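Long-range contact in TarM (Staphylococcus aureus subsp. aureus 21178, PDB 4X7R), which belongs to the GT-B glycosyltransferases, with two parallel-sheet domains and an added antiparallel beta-sheet domain, and holds UDP in the model: residues V163-F168 with Y176-I181. The protein carries 1 engineered substitution. Residues are numbered along the deposited sequence; the frame is centred on the assembly and turned at random.
Sequences VCYQVF and YISRNI
Gln166 and Arg179 form a hydrogen-bonded pair between antiparallel strands, Gln166 N donating to Arg179 O at 2.9 Å and Arg179 N returning a bond to Gln166 O. Phe168 and Ile177 make the next such pair, while Tyr165–Asn180 and Val167–Ser178 are the non-hydrogen-bonded ones; the directions of the two short strand segments are 167° apart. Near Cys164 the pattern changes: Ile181 N reaches Cys164 O at 2.7 Å from above the carbonyl plane. On their other neighbour, strand 150-157, Cys164 and Tyr165 both face Thr156 in a classic beta bulge. The two strands form a hairpin within a long antiparallel meander, flanked by strands 150-157 and 187-193. On the face that carries Gln166, Phe168, Ile177 and Arg179, the Gln166 amide lies nearly coplanar with the guanidinium, and OE1 accepts from both NE and NH2 of Arg179, each at 2.8 Å. This side-on grip fixes the rotation of the guanidinium; Phe168 CE2 sits over the centre of one of its faces, the ring tilted by 59° rather than stacked flat. Ile177 CG2 meets the same ring at CD2, 3.9 Å away, and Phe70 of helix 69-78 packs edge-to-face against it. Beside Gln166, Ile181 CD1 lies 3.6 Å from OE1. On the other face of the sheet, Tyr165 CG, anti to its backbone N (chi1 -159°), leans toward Arg179 O, and the ring takes Asn180 ND2 at its edge, 3.4 Å from CD1, with Arg179 N above one face, toward the rim.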
loop_
_atom_site.group_PDB
_atom_site.type_symbol
_atom_site.label_atom_id
_atom_site.label_comp_id
_atom_site.label_asym_id
_atom_site.label_seq_id
_atom_site.Cartn_x
_atom_site.Cartn_y
_atom_site.Cartn_z
ATOM N N VAL A 163 16.642 0.437 19.425
ATOM C CA VAL A 163 16.953 -0.884 18.830
ATOM C C VAL A 163 18.299 -0.856 18.097
ATOM O O VAL A 163 18.464 -0.100 17.144
ATOM C CB VAL A 163 15.799 -1.447 17.942
ATOM C CG1 VAL A 163 16.151 -2.831 17.355
ATOM C CG2 VAL A 163 14.494 -1.529 18.727
ATOM N N CYS A 164 19.253 -1.682 18.543
ATOM C CA CYS A 164 20.559 -1.780 17.893
ATOM C C CYS A 164 20.806 -3.163 17.260
ATOM O O CYS A 164 21.733 -3.316 16.468
ATOM C CB CYS A 164 21.685 -1.388 18.848
ATOM S SG CYS A 164 21.807 -2.430 20.331
ATOM N N TYR A 165 19.955 -4.155 17.570
ATOM C CA TYR A 165 20.110 -5.519 17.085
ATOM C C TYR A 165 18.779 -6.259 17.069
ATOM O O TYR A 165 17.980 -6.085 17.981
ATOM C CB TYR A 165 21.118 -6.244 18.027
ATOM C CG TYR A 165 21.782 -7.460 17.429
ATOM C CD1 TYR A 165 22.776 -7.331 16.465
ATOM C CD2 TYR A 165 21.441 -8.745 17.851
ATOM C CE1 TYR A 165 23.390 -8.454 15.904
ATOM C CE2 TYR A 165 22.047 -9.875 17.293
ATOM C CZ TYR A 165 23.039 -9.720 16.343
ATOM O OH TYR A 165 23.696 -10.820 15.874
ATOM N N GLN A 166 18.548 -7.096 16.039
ATOM C CA GLN A 166 17.353 -7.933 15.936
ATOM C C GLN A 166 17.712 -9.332 15.545
ATOM O O GLN A 166 18.621 -9.547 14.734
ATOM C CB GLN A 166 16.320 -7.434 14.895
ATOM C CG GLN A 166 15.880 -6.014 15.120
ATOM C CD GLN A 166 14.938 -5.634 14.035
ATOM O OE1 GLN A 166 15.215 -5.822 12.840
ATOM N NE2 GLN A 166 13.805 -5.097 14.441
ATOM N N VAL A 167 16.958 -10.281 16.106
ATOM C CA VAL A 167 17.028 -11.712 15.799
ATOM C C VAL A 167 15.595 -12.148 15.431
ATOM O O VAL A 167 14.655 -11.822 16.158
ATOM C CB VAL A 167 17.620 -12.539 16.971
ATOM C CG1 VAL A 167 17.726 -14.008 16.605
ATOM C CG2 VAL A 167 18.982 -11.982 17.416
ATOM N N PHE A 168 15.442 -12.867 14.312
ATOM C CA PHE A 168 14.161 -13.415 13.890
ATOM C C PHE A 168 14.160 -14.913 14.141
ATOM O O PHE A 168 15.156 -15.576 13.839
ATOM C CB PHE A 168 13.886 -13.098 12.408
ATOM C CG PHE A 168 13.798 -11.624 12.116
ATOM C CD1 PHE A 168 13.015 -10.785 12.904
ATOM C CD2 PHE A 168 14.419 -11.084 11.002
ATOM C CE1 PHE A 168 12.913 -9.417 12.620
ATOM C CE2 PHE A 168 14.287 -9.720 10.699
ATOM C CZ PHE A 168 13.555 -8.894 11.524
ATOM N N TYR A 176 16.948 -17.572 12.635
ATOM C CA TYR A 176 17.297 -17.821 11.233
ATOM C C TYR A 176 17.998 -16.651 10.564
ATOM O O TYR A 176 18.692 -16.842 9.563
ATOM C CB TYR A 176 16.087 -18.366 10.404
ATOM C CG TYR A 176 14.916 -17.409 10.278
ATOM C CD1 TYR A 176 13.960 -17.308 11.286
ATOM C CD2 TYR A 176 14.795 -16.562 9.178
ATOM C CE1 TYR A 176 12.883 -16.434 11.178
ATOM C CE2 TYR A 176 13.726 -15.667 9.068
ATOM C CZ TYR A 176 12.787 -15.592 10.083
ATOM O OH TYR A 176 11.714 -14.740 9.996
ATOM N N ILE A 177 17.816 -15.443 11.131
ATOM C CA ILE A 177 18.414 -14.177 10.704
ATOM C C ILE A 177 18.713 -13.362 11.970
ATOM O O ILE A 177 17.864 -13.296 12.865
ATOM C CB ILE A 177 17.497 -13.354 9.719
ATOM C CG1 ILE A 177 17.406 -14.007 8.347
ATOM C CG2 ILE A 177 17.994 -11.895 9.563
ATOM C CD1 ILE A 177 16.472 -13.333 7.395
ATOM N N SER A 178 19.916 -12.734 12.028
ATOM C CA SER A 178 20.358 -11.812 13.077
ATOM C C SER A 178 20.923 -10.614 12.328
ATOM O O SER A 178 21.496 -10.797 11.254
ATOM C CB SER A 178 21.427 -12.426 13.983
ATOM O OG SER A 178 22.598 -12.718 13.245
ATOM N N ARG A 179 20.692 -9.402 12.822
ATOM C CA ARG A 179 21.149 -8.211 12.098
ATOM C C ARG A 179 21.358 -7.013 12.981
ATOM O O ARG A 179 20.641 -6.834 13.983
ATOM C CB ARG A 179 20.185 -7.848 10.946
ATOM C CG ARG A 179 18.840 -7.302 11.400
ATOM C CD ARG A 179 17.813 -7.488 10.308
ATOM N NE ARG A 179 16.607 -6.723 10.610
ATOM C CZ ARG A 179 15.739 -6.324 9.699
ATOM N NH1 ARG A 179 15.924 -6.624 8.424
ATOM N NH2 ARG A 179 14.673 -5.627 10.055
ATOM N N ASN A 180 22.330 -6.174 12.586
ATOM C CA ASN A 180 22.643 -4.954 13.320
ATOM C C ASN A 180 21.720 -3.876 12.862
ATOM O O ASN A 180 21.365 -3.848 11.686
ATOM C CB ASN A 180 24.095 -4.522 13.105
ATOM C CG ASN A 180 25.071 -5.470 13.727
ATOM O OD1 ASN A 180 25.634 -6.312 13.063
ATOM N ND2 ASN A 180 25.240 -5.401 15.024
ATOM N N ILE A 181 21.312 -3.006 13.783
ATOM C CA ILE A 181 20.424 -1.879 13.471
ATOM C C ILE A 181 21.129 -0.611 13.919
ATOM O O ILE A 181 21.535 -0.527 15.067
ATOM C CB ILE A 181 18.988 -2.009 14.108
ATOM C CG1 ILE A 181 18.259 -3.313 13.706
ATOM C CG2 ILE A 181 18.119 -0.743 13.863
ATOM C CD1 ILE A 181 17.870 -3.416 12.271
#